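Long-range contact in putative Scyalone Dehydratase (Novosphingobium aromaticivorans DSM 12444, PDB 3EF8), which is of unproven function but, as a putative scytalone dehydratase of the SnoaL-like, NTF2-type family, probably acts as a lyase: residues A[41-45]-A[127-131]. Residues are numbered along the deposited sequence.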
ATOM      1  N   GLU A  41       4.549  15.784 -19.686  1.00 15.22           N
ATOM      2  CA  GLU A  41       5.918  15.326 -19.630  1.00 14.25           C
ATOM      3  C   GLU A  41       6.006  14.122 -18.723  1.00 15.36           C
ATOM      4  O   GLU A  41       5.392  14.072 -17.649  1.00 16.69           O
ATOM      5  CB  GLU A  41       6.853  16.374 -19.041  1.00 17.53           C
ATOM      6  CG  GLU A  41       7.019  17.568 -19.902  1.00 22.10           C
ATOM      7  CD  GLU A  41       7.700  18.711 -19.161  1.00 33.10           C
ATOM      8  OE1 GLU A  41       8.005  18.572 -17.942  1.00 30.79           O
ATOM      9  OE2 GLU A  41       7.902  19.764 -19.798  1.00 34.81           O
ATOM     10  N   VAL A  42       6.776  13.158 -19.164  1.00 13.60           N
ATOM     11  CA  VAL A  42       7.068  11.968 -18.381  1.00 14.29           C
ATOM     12  C   VAL A  42       8.568  11.728 -18.394  1.00 16.89           C
ATOM     13  O   VAL A  42       9.214  11.743 -19.439  1.00 16.31           O
ATOM     14  CB  VAL A  42       6.259  10.743 -18.877  1.00 16.68           C
ATOM     15  CG1 VAL A  42       6.512   9.553 -18.045  1.00 21.54           C
ATOM     16  CG2 VAL A  42       4.786  11.038 -18.842  1.00 16.71           C
ATOM     17  N   SER A  43       9.131  11.511 -17.211  1.00 13.34           N
ATOM     18  CA  SER A  43      10.540  11.248 -17.054  1.00 14.48           C
ATOM     19  C   SER A  43      10.754   9.977 -16.297  1.00 15.62           C
ATOM     20  O   SER A  43      10.418   9.877 -15.113  1.00 12.96           O
ATOM     21  CB  SER A  43      11.246  12.384 -16.331  1.00 16.56           C
ATOM     22  OG  SER A  43      12.598  12.086 -16.108  1.00 17.78           O
ATOM     23  N   TYR A  44      11.390   9.017 -16.958  1.00 19.18           N
ATOM     24  CA  TYR A  44      11.749   7.760 -16.327  1.00 20.47           C
ATOM     25  C   TYR A  44      13.259   7.617 -16.094  1.00 19.16           C
ATOM     26  O   TYR A  44      13.683   6.816 -15.263  1.00 19.58           O
ATOM     27  CB  TYR A  44      11.224   6.578 -17.126  1.00 22.04           C
ATOM     28  CG  TYR A  44       9.735   6.596 -17.348  1.00 22.75           C
ATOM     29  CD1 TYR A  44       8.855   6.680 -16.271  1.00 24.32           C
ATOM     30  CD2 TYR A  44       9.200   6.503 -18.632  1.00 30.91           C
ATOM     31  CE1 TYR A  44       7.486   6.683 -16.456  1.00 30.59           C
ATOM     32  CE2 TYR A  44       7.837   6.505 -18.838  1.00 33.78           C
ATOM     33  CZ  TYR A  44       6.979   6.591 -17.748  1.00 34.76           C
ATOM     34  OH  TYR A  44       5.615   6.595 -17.943  1.00 35.96           O
ATOM     35  N   ALA A  45      14.049   8.406 -16.808  1.00 21.03           N
ATOM     36  CA  ALA A  45      15.516   8.448 -16.666  1.00 25.70           C
ATOM     37  C   ALA A  45      16.081   9.714 -17.304  1.00 29.46           C
ATOM     38  O   ALA A  45      15.398  10.383 -18.058  1.00 26.34           O
ATOM     39  CB  ALA A  45      16.165   7.226 -17.249  1.00 28.73           C
ATOM     40  N   ARG A 127       2.626  16.117 -15.384  1.00 11.41           N
ATOM     41  CA  ARG A 127       3.984  15.622 -15.328  1.00 11.95           C
ATOM     42  C   ARG A 127       4.059  14.423 -14.398  1.00 11.37           C
ATOM     43  O   ARG A 127       3.425  14.420 -13.358  1.00 12.32           O
ATOM     44  CB  ARG A 127       4.984  16.684 -14.823  1.00 13.76           C
ATOM     45  CG  ARG A 127       6.409  16.162 -14.853  1.00 18.71           C
ATOM     46  CD  ARG A 127       7.471  17.279 -14.642  1.00 22.06           C
ATOM     47  NE  ARG A 127       8.776  16.701 -14.290  1.00 25.26           N
ATOM     48  CZ  ARG A 127       9.673  16.330 -15.195  1.00 27.04           C
ATOM     49  NH1 ARG A 127       9.395  16.488 -16.483  1.00 37.59           N
ATOM     50  NH2 ARG A 127      10.821  15.797 -14.835  1.00 26.91           N
ATOM     51  N   ARG A 128       4.813  13.405 -14.810  1.00 11.84           N
ATOM     52  CA  ARG A 128       5.226  12.304 -13.928  1.00  9.99           C
ATOM     53  C   ARG A 128       6.713  12.124 -14.007  1.00 13.15           C
ATOM     54  O   ARG A 128       7.271  11.966 -15.111  1.00 14.36           O
ATOM     55  CB  ARG A 128       4.602  10.958 -14.288  1.00 11.40           C
ATOM     56  CG  ARG A 128       3.144  10.927 -14.390  1.00 11.71           C
ATOM     57  CD  ARG A 128       2.623   9.523 -14.138  1.00 12.80           C
ATOM     58  NE  ARG A 128       2.618   9.232 -12.699  1.00 10.90           N
ATOM     59  CZ  ARG A 128       2.007   8.214 -12.128  1.00 13.97           C
ATOM     60  NH1 ARG A 128       1.468   7.254 -12.858  1.00 13.15           N
ATOM     61  NH2 ARG A 128       1.931   8.172 -10.824  1.00 11.15           N
ATOM     62  N   GLU A 129       7.355  12.080 -12.857  1.00 10.11           N
ATOM     63  CA  GLU A 129       8.757  11.818 -12.772  1.00 11.42           C
ATOM     64  C   GLU A 129       8.944  10.613 -11.862  1.00 13.31           C
ATOM     65  O   GLU A 129       8.592  10.644 -10.684  1.00 12.13           O
ATOM     66  CB  GLU A 129       9.520  13.007 -12.230  1.00 13.25           C
ATOM     67  CG  GLU A 129      10.971  12.738 -12.000  1.00 14.01           C
ATOM     68  CD  GLU A 129      11.717  13.951 -11.519  1.00 19.74           C
ATOM     69  OE1 GLU A 129      11.581  15.033 -12.138  1.00 24.24           O
ATOM     70  OE2 GLU A 129      12.476  13.811 -10.570  1.00 22.76           O
ATOM     71  N   LEU A 130       9.449   9.519 -12.410  1.00 10.05           N
ATOM     72  CA  LEU A 130       9.768   8.332 -11.629  1.00  8.31           C
ATOM     73  C   LEU A 130      11.155   8.412 -11.139  1.00 10.57           C
ATOM     74  O   LEU A 130      12.099   8.629 -11.949  1.00 11.96           O
ATOM     75  CB  LEU A 130       9.626   7.070 -12.456  1.00 10.09           C
ATOM     76  CG  LEU A 130      10.027   5.795 -11.764  1.00  9.85           C
ATOM     77  CD1 LEU A 130       9.061   5.396 -10.639  1.00 11.32           C
ATOM     78  CD2 LEU A 130      10.119   4.654 -12.797  1.00 14.17           C
ATOM     79  N   ARG A 131      11.333   8.242  -9.829  1.00  8.90           N
ATOM     80  CA  ARG A 131      12.650   8.131  -9.211  1.00  7.93           C
ATOM     81  C   ARG A 131      12.767   6.696  -8.712  1.00  8.87           C
ATOM     82  O   ARG A 131      11.872   6.178  -8.082  1.00  9.78           O
ATOM     83  CB  ARG A 131      12.855   9.148  -8.092  1.00  9.00           C
ATOM     84  CG  ARG A 131      12.719  10.572  -8.597  1.00  8.81           C
ATOM     85  CD  ARG A 131      13.003  11.581  -7.505  1.00 10.56           C
ATOM     86  NE  ARG A 131      12.716  12.919  -7.990  1.00 12.99           N
ATOM     87  CZ  ARG A 131      12.621  13.998  -7.222  1.00 13.11           C
ATOM     88  NH1 ARG A 131      12.820  13.915  -5.911  1.00 14.55           N
ATOM     89  NH2 ARG A 131      12.335  15.158  -7.776  1.00 17.45           N
TER
HETATM   90  O   HOH W   1      13.693   6.429 -12.534  1.00 11.91           O
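The one parallel pairing in the mixed, curved sheet of this NTF2-like chain joins strand 40-43 to strand 122-136. Strands 41-43 and 127-131 run 4.8 Å apart at an angle of 2°, laced by three backbone hydrogen bonds: Arg128 N to Glu41 O (3.0 Å), Ser43 N to Arg128 O (2.8 Å) and Leu130 N to Ser43 O (2.9 Å). On the face bearing Glu41, Arg127, Ser43 and Glu129, a salt-bridge network forms: Arg127 NH1 bridges to Glu41 OE1 across the strands (2.9 Å), while Arg127 NH2 to Glu129 OE1 (2.9 Å) and Arg131 NE to Glu129 OE2 (2.7 Å) extend it along 127-131. Val42 and Arg128 point to the other face, where the Arg128 guanidinium pairs with Asp114 and makes cation-pi contacts with Tyr20 and Tyr112. At Tyr44 the chain turns a corner; Tyr44 CD1 still packs on Leu130 CB (3.9 Å), while a water bridges Tyr44 O and Leu130 O, 2.8 Å from each. Such a parallel junction within an otherwise antiparallel curved sheet is characteristic of the NTF2-like alpha+beta fold.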